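Long-range contacts in CrtC domain-containing protein (Fusarium vanettenii 77-13-4, PDB 7A0Q), which probably hydrates the isoflavonoid phytoalexin kievitone, a plant defence compound, as a fungal kievitone hydratase: residues 216-222 against 234-239; 282-286 against 315-319; 260-265 against 288-294. All coordinates share one frame; numbering follows the deposited sequence.

Contact 1 (216-222 against 234-239). With NAG (2-acetamido-2-deoxy-beta-D-glucopyranose), chain C.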
loop_
_atom_site.group_PDB
_atom_site.type_symbol
_atom_site.label_atom_id
_atom_site.label_comp_id
_atom_site.label_asym_id
_atom_site.label_seq_id
_atom_site.Cartn_x
_atom_site.Cartn_y
_atom_site.Cartn_z
ATOM N N PRO A 216 7.095 -11.003 -10.806
ATOM C CA PRO A 216 7.614 -12.067 -9.935
ATOM C C PRO A 216 6.539 -13.082 -9.577
ATOM O O PRO A 216 5.342 -12.780 -9.573
ATOM C CB PRO A 216 8.101 -11.305 -8.694
ATOM C CG PRO A 216 8.437 -9.933 -9.215
ATOM C CD PRO A 216 7.389 -9.661 -10.260
ATOM N N SER A 217 6.983 -14.302 -9.268
ATOM C CA SER A 217 6.044 -15.346 -8.870
ATOM C C SER A 217 5.303 -14.975 -7.591
ATOM O O SER A 217 4.122 -15.301 -7.431
ATOM C CB SER A 217 6.780 -16.678 -8.688
ATOM O OG SER A 217 7.714 -16.594 -7.619
ATOM N N ASN A 218 5.985 -14.303 -6.667
ATOM C CA ASN A 218 5.387 -13.901 -5.403
ATOM C C ASN A 218 6.328 -12.914 -4.736
ATOM O O ASN A 218 7.522 -12.866 -5.044
ATOM C CB ASN A 218 5.090 -15.097 -4.479
ATOM C CG ASN A 218 6.333 -15.873 -4.016
ATOM O OD1 ASN A 218 7.042 -16.499 -4.809
ATOM N ND2 ASN A 218 6.574 -15.849 -2.708
ATOM N N TRP A 219 5.775 -12.116 -3.829
ATOM C CA TRP A 219 6.588 -11.129 -3.137
ATOM C C TRP A 219 5.998 -10.831 -1.771
ATOM O O TRP A 219 4.847 -11.166 -1.474
ATOM C CB TRP A 219 6.712 -9.823 -3.944
ATOM C CG TRP A 219 5.400 -9.105 -4.223
ATOM C CD1 TRP A 219 4.724 -8.262 -3.381
ATOM C CD2 TRP A 219 4.646 -9.145 -5.441
ATOM N NE1 TRP A 219 3.590 -7.789 -4.000
ATOM C CE2 TRP A 219 3.520 -8.310 -5.263
ATOM C CE3 TRP A 219 4.807 -9.814 -6.658
ATOM C CZ2 TRP A 219 2.567 -8.123 -6.261
ATOM C CZ3 TRP A 219 3.856 -9.627 -7.652
ATOM C CH2 TRP A 219 2.749 -8.790 -7.443
ATOM N N THR A 220 6.806 -10.174 -0.950
ATOM C CA THR A 220 6.329 -9.463 0.226
ATOM C C THR A 220 6.734 -8.005 0.078
ATOM O O THR A 220 7.880 -7.713 -0.296
ATOM C CB THR A 220 6.904 -10.053 1.518
ATOM O OG1 THR A 220 6.511 -11.429 1.622
ATOM C CG2 THR A 220 6.384 -9.292 2.744
ATOM N N TRP A 221 5.792 -7.103 0.370
ATOM C CA TRP A 221 6.040 -5.665 0.386
ATOM C C TRP A 221 5.691 -5.120 1.763
ATOM O O TRP A 221 4.623 -5.428 2.307
ATOM C CB TRP A 221 5.213 -4.952 -0.691
ATOM C CG TRP A 221 5.352 -3.443 -0.736
ATOM C CD1 TRP A 221 6.464 -2.733 -1.112
ATOM C CD2 TRP A 221 4.338 -2.471 -0.429
ATOM N NE1 TRP A 221 6.204 -1.373 -1.048
ATOM C CE2 TRP A 221 4.911 -1.190 -0.633
ATOM C CE3 TRP A 221 3.007 -2.558 -0.007
ATOM C CZ2 TRP A 221 4.195 -0.007 -0.428
ATOM C CZ3 TRP A 221 2.286 -1.375 0.196
ATOM C CH2 TRP A 221 2.891 -0.117 -0.006
ATOM N N PHE A 222 6.573 -4.291 2.305
ATOM C CA PHE A 222 6.334 -3.597 3.561
ATOM C C PHE A 222 6.211 -2.097 3.333
ATOM O O PHE A 222 7.015 -1.491 2.612
ATOM C CB PHE A 222 7.460 -3.835 4.564
ATOM C CG PHE A 222 7.522 -5.230 5.091
ATOM C CD1 PHE A 222 6.738 -5.608 6.176
ATOM C CD2 PHE A 222 8.374 -6.165 4.519
ATOM C CE1 PHE A 222 6.792 -6.903 6.678
ATOM C CE2 PHE A 222 8.441 -7.464 5.021
ATOM C CZ PHE A 222 7.657 -7.834 6.096
ATOM N N SER A 234 9.411 1.840 2.026
ATOM C CA SER A 234 8.725 1.002 1.044
ATOM C C SER A 234 9.707 -0.091 0.640
ATOM O O SER A 234 10.704 0.191 -0.024
ATOM C CB SER A 234 8.288 1.843 -0.158
ATOM O OG SER A 234 7.740 1.065 -1.203
ATOM N N ALA A 235 9.462 -1.328 1.083
ATOM C CA ALA A 235 10.462 -2.389 0.994
ATOM C C ALA A 235 9.916 -3.575 0.217
ATOM O O ALA A 235 8.812 -4.052 0.500
ATOM C CB ALA A 235 10.898 -2.848 2.394
ATOM N N TRP A 236 10.721 -4.091 -0.713
ATOM C CA TRP A 236 10.322 -5.200 -1.574
ATOM C C TRP A 236 11.249 -6.395 -1.386
ATOM O O TRP A 236 12.476 -6.243 -1.370
ATOM C CB TRP A 236 10.373 -4.805 -3.053
ATOM C CG TRP A 236 9.281 -3.876 -3.520
ATOM C CD1 TRP A 236 9.330 -2.517 -3.563
ATOM C CD2 TRP A 236 8.019 -4.259 -4.069
ATOM N NE1 TRP A 236 8.146 -2.015 -4.084
ATOM C CE2 TRP A 236 7.327 -3.070 -4.403
ATOM C CE3 TRP A 236 7.394 -5.494 -4.293
ATOM C CZ2 TRP A 236 6.051 -3.087 -4.967
ATOM C CZ3 TRP A 236 6.133 -5.507 -4.858
ATOM C CH2 TRP A 236 5.471 -4.311 -5.186
ATOM N N ILE A 237 10.661 -7.592 -1.329
ATOM C CA ILE A 237 11.427 -8.845 -1.295
ATOM C C ILE A 237 10.794 -9.812 -2.290
ATOM O O ILE A 237 9.596 -10.097 -2.205
ATOM C CB ILE A 237 11.459 -9.468 0.110
ATOM C CG1 ILE A 237 11.908 -8.444 1.154
ATOM C CG2 ILE A 237 12.384 -10.684 0.122
ATOM C CD1 ILE A 237 10.743 -7.754 1.844
ATOM N N PHE A 238 11.596 -10.320 -3.228
ATOM C CA PHE A 238 11.124 -11.328 -4.181
ATOM C C PHE A 238 12.321 -11.853 -4.956
ATOM O O PHE A 238 13.376 -11.222 -5.001
ATOM C CB PHE A 238 10.056 -10.786 -5.150
ATOM C CG PHE A 238 10.488 -9.556 -5.919
ATOM C CD1 PHE A 238 11.218 -9.675 -7.094
ATOM C CD2 PHE A 238 10.146 -8.280 -5.471
ATOM C CE1 PHE A 238 11.619 -8.560 -7.813
ATOM C CE2 PHE A 238 10.550 -7.145 -6.184
ATOM C CZ PHE A 238 11.281 -7.284 -7.358
ATOM N N SER A 239 12.135 -13.008 -5.585
ATOM C CA SER A 239 13.191 -13.594 -6.401
ATOM C C SER A 239 13.100 -13.111 -7.841
ATOM O O SER A 239 12.005 -12.920 -8.381
ATOM C CB SER A 239 13.102 -15.117 -6.374
ATOM O OG SER A 239 13.235 -15.609 -5.057
HETATM C C1 NAG C . 7.648 -16.635 -2.166
HETATM C C2 NAG C . 8.165 -16.192 -0.808
HETATM C C3 NAG C . 9.092 -17.259 -0.222
HETATM C C4 NAG C . 8.454 -18.643 -0.241
HETATM C C5 NAG C . 7.851 -18.970 -1.599
HETATM C C6 NAG C . 6.983 -20.206 -1.560
HETATM C C7 NAG C . 8.495 -13.814 -0.276
HETATM C C8 NAG C . 9.395 -12.632 -0.444
HETATM N N2 NAG C . 8.879 -14.929 -0.899
HETATM O O3 NAG C . 9.414 -16.890 1.115
HETATM O O4 NAG C . 9.473 -19.609 -0.005
HETATM O O5 NAG C . 6.999 -17.902 -2.040
HETATM O O6 NAG C . 5.932 -20.050 -0.615
HETATM O O7 NAG C . 7.456 -13.755 0.375
HETATM O O HOH W 1 9.792 -14.688 -8.686
HETATM O O HOH W 2 9.717 -14.565 -5.322
#

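Contact 2 (282-286 against 315-319)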
loop_
_atom_site.group_PDB
_atom_site.type_symbol
_atom_site.label_atom_id
_atom_site.label_comp_id
_atom_site.label_asym_id
_atom_site.label_seq_id
_atom_site.Cartn_x
_atom_site.Cartn_y
_atom_site.Cartn_z
ATOM N N THR A 282 0.159 -20.850 3.069
ATOM C CA THR A 282 0.191 -20.506 4.486
ATOM C C THR A 282 0.994 -19.223 4.654
ATOM O O THR A 282 2.188 -19.191 4.334
ATOM C CB THR A 282 0.833 -21.622 5.307
ATOM O OG1 THR A 282 0.215 -22.871 4.978
ATOM C CG2 THR A 282 0.685 -21.350 6.791
ATOM N N TYR A 283 0.350 -18.178 5.173
ATOM C CA TYR A 283 1.072 -16.923 5.359
ATOM C C TYR A 283 1.784 -16.902 6.710
ATOM O O TYR A 283 1.194 -17.276 7.724
ATOM C CB TYR A 283 0.121 -15.731 5.294
ATOM C CG TYR A 283 -0.692 -15.626 4.027
ATOM C CD1 TYR A 283 -0.093 -15.310 2.813
ATOM C CD2 TYR A 283 -2.068 -15.829 4.047
ATOM C CE1 TYR A 283 -0.844 -15.207 1.654
ATOM C CE2 TYR A 283 -2.820 -15.733 2.893
ATOM C CZ TYR A 283 -2.210 -15.413 1.703
ATOM O OH TYR A 283 -2.969 -15.316 0.563
ATOM N N PRO A 284 3.035 -16.445 6.758
ATOM C CA PRO A 284 3.644 -16.113 8.047
ATOM C C PRO A 284 3.019 -14.843 8.606
ATOM O O PRO A 284 2.474 -14.015 7.871
ATOM C CB PRO A 284 5.117 -15.896 7.694
ATOM C CG PRO A 284 5.063 -15.369 6.280
ATOM C CD PRO A 284 3.887 -16.045 5.620
ATOM N N LEU A 285 3.104 -14.687 9.931
ATOM C CA LEU A 285 2.479 -13.552 10.607
ATOM C C LEU A 285 3.462 -12.717 11.423
ATOM O O LEU A 285 3.040 -11.790 12.114
ATOM C CB LEU A 285 1.331 -14.022 11.505
ATOM C CG LEU A 285 0.087 -14.541 10.789
ATOM C CD1 LEU A 285 -1.011 -14.814 11.801
ATOM C CD2 LEU A 285 -0.412 -13.541 9.735
ATOM N N ASP A 286 4.758 -13.017 11.360
ATOM C CA ASP A 286 5.785 -12.193 11.981
ATOM C C ASP A 286 6.999 -12.199 11.067
ATOM O O ASP A 286 7.173 -13.109 10.260
ATOM C CB ASP A 286 6.171 -12.699 13.384
ATOM C CG ASP A 286 4.990 -12.708 14.341
ATOM O OD1 ASP A 286 4.751 -11.683 15.012
ATOM O OD2 ASP A 286 4.286 -13.735 14.404
ATOM N N GLN A 315 -5.670 -12.298 -7.863
ATOM C CA GLN A 315 -6.750 -11.580 -7.193
ATOM C C GLN A 315 -6.679 -11.676 -5.677
ATOM O O GLN A 315 -7.470 -11.011 -4.993
ATOM C CB GLN A 315 -8.109 -12.112 -7.662
ATOM C CG GLN A 315 -8.428 -11.846 -9.118
ATOM C CD GLN A 315 -9.677 -12.587 -9.568
ATOM O OE1 GLN A 315 -10.445 -13.082 -8.739
ATOM N NE2 GLN A 315 -9.882 -12.670 -10.878
ATOM N N THR A 316 -5.766 -12.481 -5.134
ATOM C CA THR A 316 -5.704 -12.780 -3.709
ATOM C C THR A 316 -4.492 -12.098 -3.091
ATOM O O THR A 316 -3.430 -12.034 -3.714
ATOM C CB THR A 316 -5.623 -14.303 -3.493
ATOM O OG1 THR A 316 -6.801 -14.914 -4.029
ATOM C CG2 THR A 316 -5.507 -14.660 -2.025
ATOM N N ALA A 317 -4.640 -11.583 -1.869
ATOM C CA ALA A 317 -3.471 -11.020 -1.207
ATOM C C ALA A 317 -3.672 -10.993 0.298
ATOM O O ALA A 317 -4.781 -10.741 0.776
ATOM C CB ALA A 317 -3.173 -9.599 -1.703
ATOM N N TYR A 318 -2.590 -11.230 1.038
ATOM C CA TYR A 318 -2.565 -10.835 2.437
ATOM C C TYR A 318 -2.224 -9.349 2.491
ATOM O O TYR A 318 -1.164 -8.933 2.013
ATOM C CB TYR A 318 -1.560 -11.662 3.241
ATOM C CG TYR A 318 -1.823 -11.555 4.724
ATOM C CD1 TYR A 318 -1.232 -10.554 5.489
ATOM C CD2 TYR A 318 -2.706 -12.433 5.355
ATOM C CE1 TYR A 318 -1.496 -10.442 6.850
ATOM C CE2 TYR A 318 -2.974 -12.328 6.719
ATOM C CZ TYR A 318 -2.376 -11.329 7.458
ATOM O OH TYR A 318 -2.648 -11.217 8.805
ATOM N N GLU A 319 -3.138 -8.542 3.021
ATOM C CA GLU A 319 -2.941 -7.094 3.083
ATOM C C GLU A 319 -3.219 -6.680 4.520
ATOM O O GLU A 319 -4.351 -6.349 4.871
ATOM C CB GLU A 319 -3.835 -6.373 2.101
ATOM C CG GLU A 319 -3.651 -6.788 0.680
ATOM C CD GLU A 319 -2.565 -6.002 -0.008
ATOM O OE1 GLU A 319 -1.942 -5.125 0.635
ATOM O OE2 GLU A 319 -2.345 -6.267 -1.205
#

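Contact 3 (260-265 against 288-294)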
loop_
_atom_site.group_PDB
_atom_site.type_symbol
_atom_site.label_atom_id
_atom_site.label_comp_id
_atom_site.label_asym_id
_atom_site.label_seq_id
_atom_site.Cartn_x
_atom_site.Cartn_y
_atom_site.Cartn_z
ATOM N N LEU A 260 16.967 6.957 0.653
ATOM C CA LEU A 260 17.929 5.876 0.854
ATOM C C LEU A 260 17.471 4.643 0.086
ATOM O O LEU A 260 16.302 4.261 0.155
ATOM C CB LEU A 260 18.079 5.537 2.344
ATOM C CG LEU A 260 18.034 6.747 3.283
ATOM C CD1 LEU A 260 18.120 6.306 4.745
ATOM C CD2 LEU A 260 19.150 7.723 2.937
ATOM N N VAL A 261 18.388 4.025 -0.649
ATOM C CA VAL A 261 18.110 2.790 -1.375
ATOM C C VAL A 261 19.062 1.734 -0.811
ATOM O O VAL A 261 20.266 1.739 -1.102
ATOM C CB VAL A 261 18.277 2.979 -2.885
ATOM C CG1 VAL A 261 17.874 1.702 -3.623
ATOM C CG2 VAL A 261 17.431 4.195 -3.341
ATOM N N LEU A 262 18.529 0.837 0.024
ATOM C CA LEU A 262 19.370 0.023 0.901
ATOM C C LEU A 262 19.007 -1.449 0.787
ATOM O O LEU A 262 17.826 -1.804 0.789
ATOM C CB LEU A 262 19.218 0.460 2.370
ATOM C CG LEU A 262 19.356 1.962 2.648
ATOM C CD1 LEU A 262 19.053 2.266 4.112
ATOM C CD2 LEU A 262 20.753 2.443 2.281
ATOM N N PRO A 263 20.001 -2.332 0.690
ATOM C CA PRO A 263 19.717 -3.770 0.778
ATOM C C PRO A 263 19.178 -4.132 2.153
ATOM O O PRO A 263 19.447 -3.457 3.148
ATOM C CB PRO A 263 21.087 -4.424 0.540
ATOM C CG PRO A 263 21.956 -3.362 -0.048
ATOM C CD PRO A 263 21.434 -2.056 0.506
ATOM N N LEU A 264 18.438 -5.240 2.212
ATOM C CA LEU A 264 17.945 -5.742 3.492
ATOM C C LEU A 264 18.002 -7.266 3.524
ATOM O O LEU A 264 18.074 -7.934 2.491
ATOM C CB LEU A 264 16.513 -5.253 3.798
ATOM C CG LEU A 264 15.367 -5.701 2.885
ATOM C CD1 LEU A 264 14.841 -7.097 3.208
ATOM C CD2 LEU A 264 14.224 -4.687 2.937
ATOM N N GLU A 265 17.976 -7.803 4.738
ATOM C CA GLU A 265 17.816 -9.233 4.974
ATOM C C GLU A 265 16.411 -9.477 5.507
ATOM O O GLU A 265 15.967 -8.783 6.427
ATOM C CB GLU A 265 18.866 -9.748 5.964
ATOM C CG GLU A 265 20.289 -9.568 5.482
ATOM C CD GLU A 265 21.313 -10.018 6.506
ATOM O OE1 GLU A 265 20.912 -10.628 7.521
ATOM O OE2 GLU A 265 22.515 -9.759 6.289
ATOM N N LYS A 288 11.316 -10.493 10.554
ATOM C CA LYS A 288 12.450 -9.646 10.881
ATOM C C LYS A 288 12.994 -9.026 9.603
ATOM O O LYS A 288 13.077 -9.696 8.567
ATOM C CB LYS A 288 13.557 -10.438 11.596
ATOM C CG LYS A 288 13.254 -10.713 13.066
ATOM C CD LYS A 288 14.405 -11.429 13.767
ATOM C CE LYS A 288 13.893 -12.502 14.719
ATOM N NZ LYS A 288 14.870 -12.818 15.805
ATOM N N LEU A 289 13.360 -7.745 9.683
ATOM C CA LEU A 289 14.067 -7.054 8.613
ATOM C C LEU A 289 15.328 -6.437 9.187
ATOM O O LEU A 289 15.281 -5.780 10.229
ATOM C CB LEU A 289 13.218 -5.950 7.980
ATOM C CG LEU A 289 11.909 -6.354 7.305
ATOM C CD1 LEU A 289 11.059 -5.115 7.018
ATOM C CD2 LEU A 289 12.164 -7.127 6.024
ATOM N N LYS A 290 16.442 -6.634 8.500
ATOM C CA LYS A 290 17.700 -5.969 8.822
ATOM C C LYS A 290 18.018 -5.098 7.614
ATOM O O LYS A 290 18.387 -5.625 6.565
ATOM C CB LYS A 290 18.792 -7.005 9.076
ATOM C CG LYS A 290 20.182 -6.468 9.276
ATOM C CD LYS A 290 21.026 -7.467 10.057
ATOM C CE LYS A 290 22.243 -6.796 10.658
ATOM N NZ LYS A 290 21.880 -5.472 11.231
ATOM N N ILE A 291 17.842 -3.782 7.731
ATOM C CA ILE A 291 18.079 -2.870 6.611
ATOM C C ILE A 291 19.501 -2.323 6.724
ATOM O O ILE A 291 19.837 -1.641 7.702
ATOM C CB ILE A 291 17.035 -1.741 6.568
ATOM C CG1 ILE A 291 15.626 -2.348 6.510
ATOM C CG2 ILE A 291 17.290 -0.846 5.343
ATOM C CD1 ILE A 291 14.476 -1.313 6.550
ATOM N N SER A 292 20.324 -2.612 5.711
ATOM C CA SER A 292 21.769 -2.405 5.794
ATOM C C SER A 292 22.101 -0.953 6.090
ATOM O O SER A 292 21.707 -0.048 5.346
ATOM C CB SER A 292 22.439 -2.833 4.488
ATOM O OG SER A 292 23.861 -2.789 4.591
ATOM N N GLY A 293 22.844 -0.739 7.176
ATOM C CA GLY A 293 23.291 0.584 7.551
ATOM C C GLY A 293 22.240 1.448 8.208
ATOM O O GLY A 293 22.536 2.602 8.547
ATOM N N PHE A 294 21.027 0.931 8.409
ATOM C CA PHE A 294 19.905 1.745 8.863
ATOM C C PHE A 294 19.312 1.243 10.173
ATOM O O PHE A 294 19.241 2.011 11.137
ATOM C CB PHE A 294 18.830 1.796 7.765
ATOM C CG PHE A 294 17.689 2.726 8.077
ATOM C CD1 PHE A 294 17.827 4.096 7.907
ATOM C CD2 PHE A 294 16.479 2.236 8.547
ATOM C CE1 PHE A 294 16.785 4.957 8.198
ATOM C CE2 PHE A 294 15.431 3.094 8.836
ATOM C CZ PHE A 294 15.583 4.459 8.663
#

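Contact 1 (216-222 against 234-239)
Trp221 and Trp236 meet in the beta hairpin that starts the eight-stranded antiparallel barrel of the lipocalin-like domain. The axes of strands 218-222 and 234-239 approach to 4.7 Å. Thr220 with Ile237 and Phe222 with Ala235 are hydrogen-bonded pairs, each closed by two backbone bonds. Trp221 with Trp236 is the non-hydrogen-bonded pair between them. On their face of the sheet three indoles cluster. Trp221 CD1 lies over one face of the Trp236 ring, offset toward the rim, 3.4 Å from Trp236 CE2. The planes of these two indoles are 41° apart. Trp236 turns its six-membered edge to the face of Trp219, and its CZ3 comes 3.4 Å from Trp219 CD1. This pair is edge-to-face, with planes at 59°. Trp221 CG is anti to the backbone N (chi1 178°), which places the indole beside Ser234. Trp221 NE1 then donates to Ser234 OG at 2.9 Å, close to the ring plane. Ser234 OG also bonds to Asn160, while Glu340 and Glu175 take the NE1 groups of Trp219 and Trp236. Phe168 packs against Trp219, Trp236 and Phe238. The opposite face carries Thr220, Phe222, Ala235 and Ile237. The N-linked glycan begins at Asn218 ND2, and Thr220 OG1 donates to O7 of its first sugar at 2.8 Å. Beyond the paired residues, Pro216 CG sits over the Phe238 ring, 3.5 Å from Phe238 CD1.

Contact 2 (282-286 against 315-319)
Strands 282-286 and 317-319 run nearly parallel, 17° apart in direction and 9.6 Å between axes, and Tyr283 and Tyr318 bridge the gap without any backbone bond. The CA atoms of these two tyrosines are 7.7 Å apart. Tyr318 CB sits over the centre of the Tyr283 ring in a CH-pi contact, 3.9 Å from the ring centroid. The two rings meet obliquely, their planes 48° apart. Their nearest carbons are Tyr283 CD2 and Tyr318 CD2, 3.7 Å apart. With chi1 at -163°, the Tyr318 ring swings out opposite its own amide nitrogen, past Tyr283 and toward Leu285. There the methyl CD2 of Leu285 lies 3.4 Å from Tyr318 OH and also touches CZ of that ring. Leu285 comes at the tyrosine roughly perpendicularly. At the far end of the Tyr283 ring, its OH lies 3.7 Å from the methyl CG2 of Thr316. The hydroxyls of these residues bond outside the two segments: Tyr283 OH to Glu307, Tyr318 OH to the backbone O of Glu304 and to Ser301 OG, and Thr316 OG1 to the backbone of Asp312 and Gly310. In the barrel order, strand 295-308 comes between strands 282-291 and 317-328, with backbone bonds to Leu285 by Ser301 and to Ala317 by Leu308. On the other side of strand 317-328, Ile341 of strand 331-343 pairs with Tyr318 and also touches the Tyr283 side chain.

Contact 3 (260-265 against 288-294)
Leu262 lies roughly perpendicular to Phe294, with the Leu262 methyl CD1 3.7 Å from Phe294 CB. Leu260 meets the same phenylalanine further out, also nearly at right angles, through CD1 at 3.9 Å from Phe294 CD1. Phe294 leaves its backbone with CG trans to N (chi1 -174°), which sets the ring beside both leucines. Tyr231 and His329 make edge-to-face pairs with this ring. Leu262 CB also rests on Ile291 CG2, 3.8 Å away. These residues lie where the hairpin of strands 259-275 and 282-291 splays apart. Ser292 and Gly293 are the central residues of a type II turn leading into strand 295-308, closed by Phe294 N to Ile291 O. Ser292 N donates to Pro263 O at 2.8 Å, almost straight (169°). Leu264 and Ile291 form a non-hydrogen-bonded pair, followed by the hydrogen-bonded pair Glu265 and Lys290. Leu264 CD1 reaches Leu289 CD2, 3.9 Å away, on the buried face. On the exposed face Glu265 and Lys290 start out alongside each other, with CB atoms 4.1 Å apart, and the end of the lysine then leads off. Their charged ends are not in contact: Glu265 OE1 and Lys290 NZ are 6.4 Å apart.

How the contacts relate
All three contacts belong to the same eight-stranded barrel. Contacts 1 and 2 are buried, whereas contact 3 is only partly so. Contacts 1 and 3 are antiparallel hairpin pairings with backbone bonds. Contact 2 joins strands that are not neighbours, by side chains alone. The chemistry shifts with place: indoles and a glycan at contact 1, tyrosines with bonded hydroxyls at contact 2, leucines, Ile291 and Phe294 on one face at contact 3, with exposed Glu265 and Lys290, charged ends apart, on the other. Contacts 1 and 3 touch through Phe222 with Leu289 and through Ala235 and Ile237 with Leu264. Contacts 2 and 3 share strand 282-291 but use different parts of it, with their centres about 22 Å apart.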